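Local structure of endoglycosidase (Bacteroides thetaiotaomicron, 6Q64) at residues D188-Y193 with I252-W257; Q141-G146 with Q151-E156. The protein is a glycoside hydrolase family 18 endoglycosidase that probably cleaves O-glycosidic bonds within complex N-glycans. The protein carries 1 engineered substitution. All blocks are in the same frame, centred on the assembly; numbering follows the deposited sequence.

Overall arrangement
Both contacts belong to one TIM-barrel domain, yet they lie about 27 Å apart between centres and never touch. Contact 1 is partly buried and joins the ends of two strands of the barrel, 184-189 and 251-254, where polar side chains converge across the strand between them, 230-235. Contact 2 is a surface contact in the excursion that follows strand 128-135, and it sets the loop 141-146 against the short helix 149-155. Their chemistry follows their place: contact 1 is small, carried by amides and a carboxylate at the mouth of the barrel, whereas contact 2 buries more surface and rests on leucine, threonine and proline carbons packed against two aromatic rings.

Contact 1. Residues D188-Y193 with I252-W257; sequences DYQPGY and IYQAYW. Engineered in segment 188-193: Gln190 (natural residue Glu).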
loop_
_atom_site.group_PDB
_atom_site.type_symbol
_atom_site.label_atom_id
_atom_site.label_comp_id
_atom_site.label_asym_id
_atom_site.label_seq_id
_atom_site.Cartn_x
_atom_site.Cartn_y
_atom_site.Cartn_z
ATOM N N ASP A 188 0.496 -6.273 6.871
ATOM C CA ASP A 188 -0.953 -6.418 7.170
ATOM C C ASP A 188 -1.038 -6.837 8.639
ATOM O O ASP A 188 -0.857 -8.060 8.921
ATOM C CB ASP A 188 -1.670 -7.390 6.217
ATOM C CG ASP A 188 -3.196 -7.388 6.333
ATOM O OD1 ASP A 188 -3.726 -6.684 7.222
ATOM O OD2 ASP A 188 -3.863 -8.101 5.531
ATOM N N TYR A 189 -1.281 -5.864 9.532
ATOM C CA TYR A 189 -1.291 -6.043 11.015
ATOM C C TYR A 189 -2.732 -6.028 11.527
ATOM O O TYR A 189 -3.324 -4.935 11.521
ATOM C CB TYR A 189 -0.425 -4.981 11.701
ATOM C CG TYR A 189 0.126 -5.379 13.049
ATOM C CD1 TYR A 189 1.083 -6.374 13.163
ATOM C CD2 TYR A 189 -0.291 -4.750 14.219
ATOM C CE1 TYR A 189 1.607 -6.740 14.393
ATOM C CE2 TYR A 189 0.229 -5.093 15.458
ATOM C CZ TYR A 189 1.177 -6.102 15.544
ATOM O OH TYR A 189 1.710 -6.451 16.751
ATOM N N GLN A 190 -3.253 -7.192 11.953
ATOM C CA GLN A 190 -4.672 -7.367 12.370
ATOM C C GLN A 190 -4.777 -8.334 13.547
ATOM O O GLN A 190 -5.519 -9.313 13.497
ATOM C CB GLN A 190 -5.520 -7.781 11.163
ATOM C CG GLN A 190 -6.274 -6.603 10.562
ATOM C CD GLN A 190 -6.842 -6.883 9.198
ATOM O OE1 GLN A 190 -6.534 -6.193 8.228
ATOM N NE2 GLN A 190 -7.671 -7.910 9.120
ATOM N N PRO A 191 -4.124 -8.039 14.697
ATOM C CA PRO A 191 -4.441 -8.735 15.940
ATOM C C PRO A 191 -5.794 -8.145 16.319
ATOM O O PRO A 191 -6.070 -7.053 15.885
ATOM C CB PRO A 191 -3.322 -8.299 16.877
ATOM C CG PRO A 191 -3.024 -6.878 16.401
ATOM C CD PRO A 191 -3.128 -6.969 14.897
ATOM N N GLY A 192 -6.633 -8.874 17.037
ATOM C CA GLY A 192 -7.935 -8.312 17.448
ATOM C C GLY A 192 -8.836 -7.988 16.263
ATOM O O GLY A 192 -9.840 -7.289 16.467
ATOM N N TYR A 193 -8.476 -8.453 15.063
ATOM C CA TYR A 193 -9.444 -8.961 14.062
ATOM C C TYR A 193 -9.124 -10.433 13.766
ATOM O O TYR A 193 -9.328 -10.869 12.640
ATOM C CB TYR A 193 -9.464 -8.050 12.841
ATOM C CG TYR A 193 -9.893 -6.643 13.146
ATOM C CD1 TYR A 193 -11.001 -6.373 13.938
ATOM C CD2 TYR A 193 -9.188 -5.570 12.630
ATOM C CE1 TYR A 193 -11.379 -5.070 14.232
ATOM C CE2 TYR A 193 -9.561 -4.263 12.892
ATOM C CZ TYR A 193 -10.658 -4.013 13.696
ATOM O OH TYR A 193 -11.000 -2.718 13.942
ATOM N N ILE A 252 -2.130 2.619 6.732
ATOM C CA ILE A 252 -3.140 2.266 5.691
ATOM C C ILE A 252 -4.303 1.591 6.381
ATOM O O ILE A 252 -4.088 0.534 7.035
ATOM C CB ILE A 252 -2.559 1.367 4.579
ATOM C CG1 ILE A 252 -1.233 1.917 4.046
ATOM C CG2 ILE A 252 -3.581 1.176 3.480
ATOM C CD1 ILE A 252 -0.705 1.164 2.854
ATOM N N TYR A 253 -5.476 2.175 6.241
ATOM C CA TYR A 253 -6.679 1.666 6.924
ATOM C C TYR A 253 -7.643 1.111 5.877
ATOM O O TYR A 253 -7.804 1.673 4.799
ATOM C CB TYR A 253 -7.332 2.739 7.800
ATOM C CG TYR A 253 -6.462 3.362 8.872
ATOM C CD1 TYR A 253 -5.549 4.343 8.563
ATOM C CD2 TYR A 253 -6.593 3.029 10.201
ATOM C CE1 TYR A 253 -4.781 4.947 9.541
ATOM C CE2 TYR A 253 -5.816 3.604 11.186
ATOM C CZ TYR A 253 -4.913 4.581 10.862
ATOM O OH TYR A 253 -4.170 5.227 11.809
ATOM N N GLN A 254 -8.244 -0.011 6.246
ATOM C CA GLN A 254 -9.408 -0.623 5.603
ATOM C C GLN A 254 -10.653 0.116 6.074
ATOM O O GLN A 254 -11.321 -0.406 6.938
ATOM C CB GLN A 254 -9.465 -2.096 5.998
ATOM C CG GLN A 254 -8.505 -2.970 5.224
ATOM C CD GLN A 254 -7.164 -3.165 5.876
ATOM O OE1 GLN A 254 -6.988 -4.016 6.743
ATOM N NE2 GLN A 254 -6.181 -2.440 5.387
ATOM N N ALA A 255 -11.008 1.234 5.447
ATOM C CA ALA A 255 -12.265 1.978 5.731
ATOM C C ALA A 255 -13.416 1.442 4.871
ATOM O O ALA A 255 -14.170 2.256 4.289
ATOM C CB ALA A 255 -12.068 3.461 5.490
ATOM N N TYR A 256 -13.577 0.126 4.820
ATOM C CA TYR A 256 -14.531 -0.531 3.888
ATOM C C TYR A 256 -15.988 -0.159 4.260
ATOM O O TYR A 256 -16.710 0.381 3.384
ATOM C CB TYR A 256 -14.306 -2.047 3.870
ATOM C CG TYR A 256 -12.925 -2.574 3.520
ATOM C CD1 TYR A 256 -11.993 -1.872 2.770
ATOM C CD2 TYR A 256 -12.592 -3.866 3.892
ATOM C CE1 TYR A 256 -10.767 -2.438 2.426
ATOM C CE2 TYR A 256 -11.374 -4.443 3.564
ATOM C CZ TYR A 256 -10.456 -3.738 2.811
ATOM O OH TYR A 256 -9.259 -4.367 2.545
ATOM N N TRP A 257 -16.432 -0.405 5.505
ATOM C CA TRP A 257 -17.884 -0.385 5.855
ATOM C C TRP A 257 -18.278 0.875 6.637
ATOM O O TRP A 257 -19.425 0.939 7.111
ATOM C CB TRP A 257 -18.281 -1.660 6.610
ATOM C CG TRP A 257 -17.569 -2.858 6.075
ATOM C CD1 TRP A 257 -16.698 -3.687 6.722
ATOM C CD2 TRP A 257 -17.611 -3.302 4.714
ATOM N NE1 TRP A 257 -16.200 -4.627 5.863
ATOM C CE2 TRP A 257 -16.757 -4.426 4.623
ATOM C CE3 TRP A 257 -18.305 -2.864 3.580
ATOM C CZ2 TRP A 257 -16.598 -5.133 3.434
ATOM C CZ3 TRP A 257 -18.115 -3.541 2.403
ATOM C CH2 TRP A 257 -17.285 -4.664 2.340
#
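NE2 of Gln254 is hydrogen-bonded to OD1 of Asp234 on the intervening strand 230-235, which leaves OE1 of Gln254 facing the side-chain amide of Gln190. The two glutamine chains arrive from opposite directions, and their amide planes are turned 44° apart. Gln190 is an engineered replacement for glutamate, and the orientation of its amide is uncertain. Its chain is extended beyond CG and runs toward the other segment, where it meets that of Gln254, bent at chi2 (92°), which brings OE1 round toward Gln190. OD1 of Asp188 lies 4.2 Å from Gln254 OE1, and its carboxylate also stands close to that of Asp234. Nearer the backbone, CB of Gln254 sits 3.7 Å above the plane of the Tyr256 ring, over its centre, and the side chain also touches Trp76. Beyond the strand, Gln190 to Tyr193 form a type II turn, and CG of Gln190 meets the edge of the Tyr193 ring. Segment 188-193 carries the end of the family 18 signature DxxDxDxE, its glutamate replaced here. In relatives that glutamate is the catalytic acid; the cluster of carboxylates and amides is consistent with an active site at the barrel mouth.

Contact 2. Residues Q141-G146 with Q151-E156; sequences QLTPKG and QYWVEE
Leu142 to Pro144 pass alongside the helix at Tyr152 and Trp153, with CA of Thr143 7.3 Å from CA of Tyr152. This is a loop-on-helix contact within the long TIM-barrel excursion between strand 128-135 and helix 162-179. The helix widens into a pi-type turn here, marked by the backbone bond from Glu156 N to Gln151 O. The indole of Trp153 points its edge at the loop: NE1 lies 3.5 Å from CB of Thr143, and CZ2 approaches both O and CB of Leu142, at 3.5 and 3.9 Å. Leu142 and Trp153 also reach helix 162-179, where the indole makes an edge-to-face pair with Tyr169. CD2 of Tyr152 rests 3.5 Å above one face of the indole, offset toward its rim. An alanine in place of Trp153 would remove this edge and face together, and is likely to leave Leu142 and Thr143 without the indole edge they pack on and the Tyr152 ring freer to turn. A chi1 of -180°, CG anti to the backbone N, carries the Tyr152 ring toward the loop. The Tyr152 side chain crosses Pro144 at about a right angle, with CD of Pro144 over one face in a CH-pi contact, 4.0 Å from the ring centroid and 26° off its normal.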
loop_
_atom_site.group_PDB
_atom_site.type_symbol
_atom_site.label_atom_id
_atom_site.label_comp_id
_atom_site.label_asym_id
_atom_site.label_seq_id
_atom_site.Cartn_x
_atom_site.Cartn_y
_atom_site.Cartn_z
ATOM N N GLN A 141 4.951 -17.403 5.962
ATOM C CA GLN A 141 5.073 -17.312 4.481
ATOM C C GLN A 141 6.540 -17.365 4.052
ATOM O O GLN A 141 6.771 -17.229 2.852
ATOM C CB GLN A 141 4.493 -16.009 3.906
ATOM C CG GLN A 141 3.029 -15.757 4.251
ATOM C CD GLN A 141 2.112 -16.650 3.456
ATOM O OE1 GLN A 141 1.779 -16.357 2.309
ATOM N NE2 GLN A 141 1.711 -17.763 4.052
ATOM N N LEU A 142 7.499 -17.498 4.967
ATOM C CA LEU A 142 8.917 -17.722 4.578
ATOM C C LEU A 142 9.394 -19.008 5.237
ATOM O O LEU A 142 10.612 -19.289 5.194
ATOM C CB LEU A 142 9.797 -16.540 4.991
ATOM C CG LEU A 142 9.603 -15.225 4.232
ATOM C CD1 LEU A 142 10.652 -14.210 4.674
ATOM C CD2 LEU A 142 9.671 -15.413 2.720
ATOM N N THR A 143 8.461 -19.769 5.801
ATOM C CA THR A 143 8.802 -21.007 6.542
ATOM C C THR A 143 8.688 -22.124 5.506
ATOM O O THR A 143 7.616 -22.333 4.939
ATOM C CB THR A 143 8.082 -21.049 7.913
ATOM O OG1 THR A 143 8.080 -22.393 8.396
ATOM C CG2 THR A 143 6.676 -20.475 7.941
ATOM N N PRO A 144 9.812 -22.811 5.164
ATOM C CA PRO A 144 9.826 -23.792 4.084
ATOM C C PRO A 144 8.990 -25.028 4.433
ATOM O O PRO A 144 8.718 -25.224 5.618
ATOM C CB PRO A 144 11.315 -24.164 3.912
ATOM C CG PRO A 144 11.963 -23.838 5.225
ATOM C CD PRO A 144 11.135 -22.706 5.804
ATOM N N LYS A 145 8.611 -25.794 3.394
ATOM C CA LYS A 145 8.181 -27.219 3.480
ATOM C C LYS A 145 6.840 -27.314 4.223
ATOM O O LYS A 145 5.911 -26.551 3.879
ATOM C CB LYS A 145 9.240 -28.055 4.223
ATOM C CG LYS A 145 10.666 -27.984 3.694
ATOM C CD LYS A 145 10.956 -28.968 2.577
ATOM C CE LYS A 145 11.307 -28.279 1.274
ATOM N NZ LYS A 145 11.698 -29.268 0.243
ATOM N N GLY A 146 6.737 -28.320 5.101
ATOM C CA GLY A 146 6.072 -28.290 6.414
ATOM C C GLY A 146 7.106 -28.577 7.491
ATOM O O GLY A 146 7.103 -29.693 8.035
ATOM N N GLN A 151 10.497 -23.761 15.549
ATOM C CA GLN A 151 11.738 -24.574 15.433
ATOM C C GLN A 151 12.659 -23.897 14.424
ATOM O O GLN A 151 13.810 -23.558 14.783
ATOM C CB GLN A 151 11.443 -26.019 15.029
ATOM C CG GLN A 151 10.721 -26.788 16.127
ATOM C CD GLN A 151 11.075 -28.254 16.152
ATOM O OE1 GLN A 151 10.870 -28.979 15.183
ATOM N NE2 GLN A 151 11.592 -28.704 17.286
ATOM N N TYR A 152 12.145 -23.683 13.215
ATOM C CA TYR A 152 12.960 -23.191 12.080
ATOM C C TYR A 152 13.591 -21.847 12.454
ATOM O O TYR A 152 14.777 -21.603 12.142
ATOM C CB TYR A 152 12.154 -23.048 10.784
ATOM C CG TYR A 152 13.029 -22.552 9.664
ATOM C CD1 TYR A 152 14.215 -23.210 9.381
ATOM C CD2 TYR A 152 12.735 -21.399 8.953
ATOM C CE1 TYR A 152 15.074 -22.761 8.396
ATOM C CE2 TYR A 152 13.586 -20.931 7.962
ATOM C CZ TYR A 152 14.757 -21.622 7.685
ATOM O OH TYR A 152 15.627 -21.217 6.721
ATOM N N TRP A 153 12.817 -20.992 13.108
ATOM C CA TRP A 153 13.146 -19.553 13.197
ATOM C C TRP A 153 13.934 -19.263 14.480
ATOM O O TRP A 153 14.925 -18.508 14.387
ATOM C CB TRP A 153 11.858 -18.738 13.046
ATOM C CG TRP A 153 11.398 -18.667 11.618
ATOM C CD1 TRP A 153 10.285 -19.241 11.069
ATOM C CD2 TRP A 153 12.088 -18.016 10.533
ATOM N NE1 TRP A 153 10.224 -18.965 9.727
ATOM C CE2 TRP A 153 11.321 -18.223 9.370
ATOM C CE3 TRP A 153 13.273 -17.275 10.433
ATOM C CZ2 TRP A 153 11.707 -17.711 8.134
ATOM C CZ3 TRP A 153 13.661 -16.781 9.209
ATOM C CH2 TRP A 153 12.886 -17.004 8.075
ATOM N N VAL A 154 13.559 -19.889 15.605
ATOM C CA VAL A 154 14.032 -19.505 16.974
ATOM C C VAL A 154 15.355 -20.220 17.297
ATOM O O VAL A 154 16.375 -19.502 17.378
ATOM C CB VAL A 154 12.947 -19.740 18.049
ATOM C CG1 VAL A 154 13.444 -19.417 19.455
ATOM C CG2 VAL A 154 11.674 -18.951 17.748
ATOM N N GLU A 155 15.360 -21.545 17.523
ATOM C CA GLU A 155 16.620 -22.298 17.829
ATOM C C GLU A 155 17.440 -22.450 16.542
ATOM O O GLU A 155 18.671 -22.203 16.593
ATOM C CB GLU A 155 16.431 -23.670 18.499
ATOM C CG GLU A 155 15.180 -24.445 18.105
ATOM C CD GLU A 155 14.063 -24.414 19.140
ATOM O OE1 GLU A 155 14.381 -24.381 20.358
ATOM O OE2 GLU A 155 12.876 -24.431 18.728
ATOM N N GLU A 156 16.773 -22.822 15.439
ATOM C CA GLU A 156 17.438 -23.228 14.170
ATOM C C GLU A 156 18.025 -22.005 13.447
ATOM O O GLU A 156 18.936 -22.214 12.621
ATOM C CB GLU A 156 16.483 -24.045 13.289
ATOM C CG GLU A 156 16.210 -25.446 13.837
ATOM C CD GLU A 156 15.566 -26.432 12.877
ATOM O OE1 GLU A 156 15.399 -26.080 11.665
ATOM O OE2 GLU A 156 15.236 -27.554 13.349
#